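Local coordinates for putative type III secretion protein YscO (Vibrio parahaemolyticus, PDB 4MH6) that is of unknown function but probably serves a type III secretion system, folding as a long antiparallel coiled-coil hairpin, at residues A[47-58]-A[117-128]. Numbering follows the deposited sequence.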
# COMPACT_ATOMS: atom_id res chain seq x y z
N GLN A 47 0.12 4.08 0.16
CA GLN A 47 -0.34 2.72 -0.16
C GLN A 47 -1.80 2.54 0.20
O GLN A 47 -2.51 1.76 -0.43
CB GLN A 47 0.52 1.66 0.52
CG GLN A 47 0.17 0.24 0.08
CD GLN A 47 0.35 0.05 -1.40
OE1 GLN A 47 1.20 0.67 -2.01
NE2 GLN A 47 -0.44 -0.83 -1.99
N GLU A 48 -2.25 3.24 1.23
CA GLU A 48 -3.65 3.20 1.61
C GLU A 48 -4.44 3.88 0.48
O GLU A 48 -5.57 3.49 0.19
CB GLU A 48 -3.87 3.88 2.95
CG GLU A 48 -3.31 3.02 4.08
CD GLU A 48 -3.08 3.75 5.40
OE1 GLU A 48 -2.82 4.97 5.36
OE2 GLU A 48 -3.11 3.08 6.48
N TYR A 49 -3.83 4.86 -0.19
CA TYR A 49 -4.51 5.53 -1.30
C TYR A 49 -4.69 4.54 -2.47
O TYR A 49 -5.77 4.44 -3.07
CB TYR A 49 -3.74 6.79 -1.75
CG TYR A 49 -4.43 7.48 -2.91
CD1 TYR A 49 -4.13 7.13 -4.22
CD2 TYR A 49 -5.40 8.43 -2.69
CE1 TYR A 49 -4.79 7.72 -5.29
CE2 TYR A 49 -6.05 9.04 -3.75
CZ TYR A 49 -5.74 8.67 -5.04
OH TYR A 49 -6.38 9.27 -6.09
N ARG A 50 -3.61 3.84 -2.79
CA ARG A 50 -3.64 2.85 -3.86
C ARG A 50 -4.71 1.80 -3.59
O ARG A 50 -5.45 1.44 -4.50
CB ARG A 50 -2.23 2.23 -4.10
CG ARG A 50 -1.34 3.11 -4.99
CD ARG A 50 -0.02 2.48 -5.42
NE ARG A 50 0.95 2.68 -4.39
CZ ARG A 50 1.94 3.57 -4.40
NH1 ARG A 50 2.20 4.33 -5.45
NH2 ARG A 50 2.73 3.66 -3.33
N VAL A 51 -4.83 1.33 -2.34
CA VAL A 51 -5.86 0.33 -2.01
C VAL A 51 -7.24 0.91 -2.28
O VAL A 51 -8.01 0.34 -3.02
CB VAL A 51 -5.77 -0.20 -0.55
CG1 VAL A 51 -6.97 -1.08 -0.24
CG2 VAL A 51 -4.50 -1.00 -0.32
N ALA A 52 -7.54 2.04 -1.69
CA ALA A 52 -8.83 2.69 -1.88
C ALA A 52 -9.11 2.94 -3.34
O ALA A 52 -10.24 2.82 -3.82
CB ALA A 52 -8.85 4.02 -1.13
N ASN A 53 -8.08 3.30 -4.07
CA ASN A 53 -8.27 3.58 -5.46
C ASN A 53 -8.65 2.33 -6.26
O ASN A 53 -9.49 2.38 -7.16
CB ASN A 53 -7.00 4.12 -6.02
CG ASN A 53 -7.18 4.61 -7.39
OD1 ASN A 53 -8.01 5.49 -7.61
ND2 ASN A 53 -6.43 4.07 -8.33
N VAL A 54 -8.01 1.20 -5.94
CA VAL A 54 -8.30 -0.05 -6.63
C VAL A 54 -9.68 -0.57 -6.24
O VAL A 54 -10.40 -1.12 -7.09
CB VAL A 54 -7.25 -1.11 -6.34
CG1 VAL A 54 -7.60 -2.41 -7.04
CG2 VAL A 54 -5.89 -0.63 -6.84
N ALA A 55 -10.05 -0.38 -4.98
CA ALA A 55 -11.36 -0.80 -4.51
C ALA A 55 -12.46 -0.08 -5.28
O ALA A 55 -13.49 -0.65 -5.59
CB ALA A 55 -11.51 -0.54 -3.02
N ALA A 56 -12.22 1.20 -5.59
CA ALA A 56 -13.19 2.00 -6.32
C ALA A 56 -13.30 1.46 -7.72
O ALA A 56 -14.38 1.40 -8.26
CB ALA A 56 -12.77 3.47 -6.36
N GLU A 57 -12.17 1.09 -8.31
CA GLU A 57 -12.15 0.51 -9.64
C GLU A 57 -12.87 -0.83 -9.69
O GLU A 57 -13.54 -1.16 -10.68
CB GLU A 57 -10.71 0.36 -10.15
CG GLU A 57 -10.17 1.63 -10.78
CD GLU A 57 -10.91 2.00 -12.07
OE1 GLU A 57 -10.80 3.18 -12.47
OE2 GLU A 57 -11.61 1.12 -12.69
N LEU A 58 -12.75 -1.58 -8.59
CA LEU A 58 -13.40 -2.88 -8.47
C LEU A 58 -14.87 -2.71 -8.46
O LEU A 58 -15.58 -3.37 -9.20
CB LEU A 58 -12.97 -3.59 -7.18
CG LEU A 58 -13.61 -4.96 -6.92
CD1 LEU A 58 -13.52 -5.91 -8.12
CD2 LEU A 58 -13.00 -5.59 -5.67
N VAL A 117 -8.92 -7.08 -11.36
CA VAL A 117 -8.94 -6.02 -10.35
C VAL A 117 -8.98 -6.62 -8.95
O VAL A 117 -8.38 -6.05 -8.02
CB VAL A 117 -10.10 -5.04 -10.53
CG1 VAL A 117 -10.08 -4.01 -9.41
CG2 VAL A 117 -10.01 -4.32 -11.86
N LYS A 118 -9.68 -7.74 -8.76
CA LYS A 118 -9.68 -8.38 -7.44
C LYS A 118 -8.30 -8.86 -7.05
O LYS A 118 -7.91 -8.75 -5.91
CB LYS A 118 -10.63 -9.56 -7.37
CG LYS A 118 -12.06 -9.16 -7.24
CD LYS A 118 -12.93 -10.38 -7.13
CE LYS A 118 -14.36 -9.93 -6.91
NZ LYS A 118 -15.31 -11.03 -7.14
N VAL A 119 -7.56 -9.41 -8.01
CA VAL A 119 -6.21 -9.87 -7.73
C VAL A 119 -5.35 -8.66 -7.37
O VAL A 119 -4.52 -8.69 -6.46
CB VAL A 119 -5.59 -10.61 -8.95
CG1 VAL A 119 -4.13 -10.93 -8.73
CG2 VAL A 119 -6.33 -11.90 -9.22
N THR A 120 -5.56 -7.58 -8.10
CA THR A 120 -4.81 -6.38 -7.92
C THR A 120 -5.03 -5.85 -6.53
O THR A 120 -4.11 -5.39 -5.87
CB THR A 120 -5.21 -5.33 -8.96
OG1 THR A 120 -4.82 -5.80 -10.26
CG2 THR A 120 -4.51 -4.02 -8.72
N LEU A 121 -6.27 -5.96 -6.06
CA LEU A 121 -6.61 -5.48 -4.76
C LEU A 121 -5.98 -6.34 -3.67
O LEU A 121 -5.50 -5.78 -2.68
CB LEU A 121 -8.14 -5.42 -4.64
CG LEU A 121 -8.76 -4.95 -3.32
CD1 LEU A 121 -8.19 -3.61 -2.85
CD2 LEU A 121 -10.27 -4.88 -3.50
N GLU A 122 -5.95 -7.66 -3.81
CA GLU A 122 -5.33 -8.44 -2.75
C GLU A 122 -3.81 -8.21 -2.76
O GLU A 122 -3.15 -8.27 -1.70
CB GLU A 122 -5.66 -9.92 -2.77
CG GLU A 122 -5.14 -10.68 -3.95
CD GLU A 122 -5.05 -12.20 -3.70
OE1 GLU A 122 -4.49 -12.60 -2.64
OE2 GLU A 122 -5.50 -12.98 -4.59
N GLN A 123 -3.28 -7.92 -3.94
CA GLN A 123 -1.86 -7.59 -4.05
C GLN A 123 -1.53 -6.24 -3.40
O GLN A 123 -0.47 -6.10 -2.75
CB GLN A 123 -1.42 -7.60 -5.50
CG GLN A 123 -1.27 -9.01 -6.05
CD GLN A 123 -0.93 -9.04 -7.52
OE1 GLN A 123 -1.47 -8.27 -8.31
NE2 GLN A 123 -0.07 -9.97 -7.90
N GLU A 124 -2.41 -5.25 -3.55
CA GLU A 124 -2.18 -3.93 -2.96
C GLU A 124 -2.30 -4.03 -1.45
O GLU A 124 -1.55 -3.40 -0.69
CB GLU A 124 -3.16 -2.89 -3.49
CG GLU A 124 -3.11 -2.65 -5.00
CD GLU A 124 -1.79 -2.07 -5.51
OE1 GLU A 124 -1.70 -1.78 -6.73
OE2 GLU A 124 -0.84 -1.89 -4.72
N ARG A 125 -3.27 -4.83 -1.00
CA ARG A 125 -3.44 -5.04 0.44
C ARG A 125 -2.24 -5.78 1.03
O ARG A 125 -1.84 -5.56 2.16
CB ARG A 125 -4.73 -5.82 0.68
CG ARG A 125 -5.96 -4.96 0.53
CD ARG A 125 -7.22 -5.78 0.34
NE ARG A 125 -8.41 -4.98 0.55
CZ ARG A 125 -9.64 -5.42 0.30
NH1 ARG A 125 -9.79 -6.63 -0.19
NH2 ARG A 125 -10.71 -4.65 0.52
N THR A 126 -1.66 -6.68 0.23
CA THR A 126 -0.51 -7.42 0.68
C THR A 126 0.66 -6.44 0.81
O THR A 126 1.44 -6.52 1.78
CB THR A 126 -0.17 -8.58 -0.28
OG1 THR A 126 -1.23 -9.52 -0.27
CG2 THR A 126 1.10 -9.29 0.14
N LEU A 127 0.80 -5.54 -0.18
CA LEU A 127 1.88 -4.55 -0.10
C LEU A 127 1.65 -3.61 1.07
O LEU A 127 2.59 -3.22 1.74
CB LEU A 127 1.97 -3.73 -1.38
CG LEU A 127 2.55 -4.39 -2.61
CD1 LEU A 127 2.36 -3.45 -3.79
CD2 LEU A 127 4.02 -4.69 -2.42
N LEU A 128 0.41 -3.23 1.30
CA LEU A 128 0.14 -2.37 2.42
C LEU A 128 0.65 -3.04 3.66
O LEU A 128 1.34 -2.43 4.48
CB LEU A 128 -1.37 -2.08 2.56
CG LEU A 128 -1.81 -1.21 3.74
CD1 LEU A 128 -0.97 0.05 3.86
CD2 LEU A 128 -3.27 -0.82 3.60
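Val-51, Val-54 and Leu-58 meet Val-117, Leu-121 and Leu-128 in an apolar seam between helical segments 47-58 and 117-128, whose axes come within 9.1 Å and run antiparallel at 165°. Val-54 lodges among Val-117, Thr-120, Leu-121 and Glu-124; its beta-branch sets CG1 3.8 Å from Val-117 CG1 and CG2 against Glu-124 CG. In return Leu-121 enters the hole formed by Val-51, Val-54, Ala-55 and Leu-58, its longer chain carrying CD1 to Val-51 CG1 and CD2 to 3.6 Å from Leu-58 CD2. At the margins, the aliphatic parts of Glu-48 and Lys-118 cover Leu-128 and Leu-58, Lys-118 also touching Glu-62.

The polar link comes from buried Gln-47, whose CG packs 3.5 Å from Leu-128 CA. Bent at chi2 (59°), its chain sends NE2 to Glu-124 OE2, 3.0 Å away on the carboxylate's anti side but tilted out of its plane, and to Glu-124 O at 3.1 Å, a less straight bond (140°). Glutamine also offers an acceptor: Arg-50 NE grips OE1, helping to fix the amide's rotation. Glu-124 is itself a knob among Gln-47, Arg-50, Val-51 and Val-54.

Reciprocal knobs-into-holes packing here, between segments of helices 18-84 and 90-167, marks an antiparallel two-stranded coiled coil.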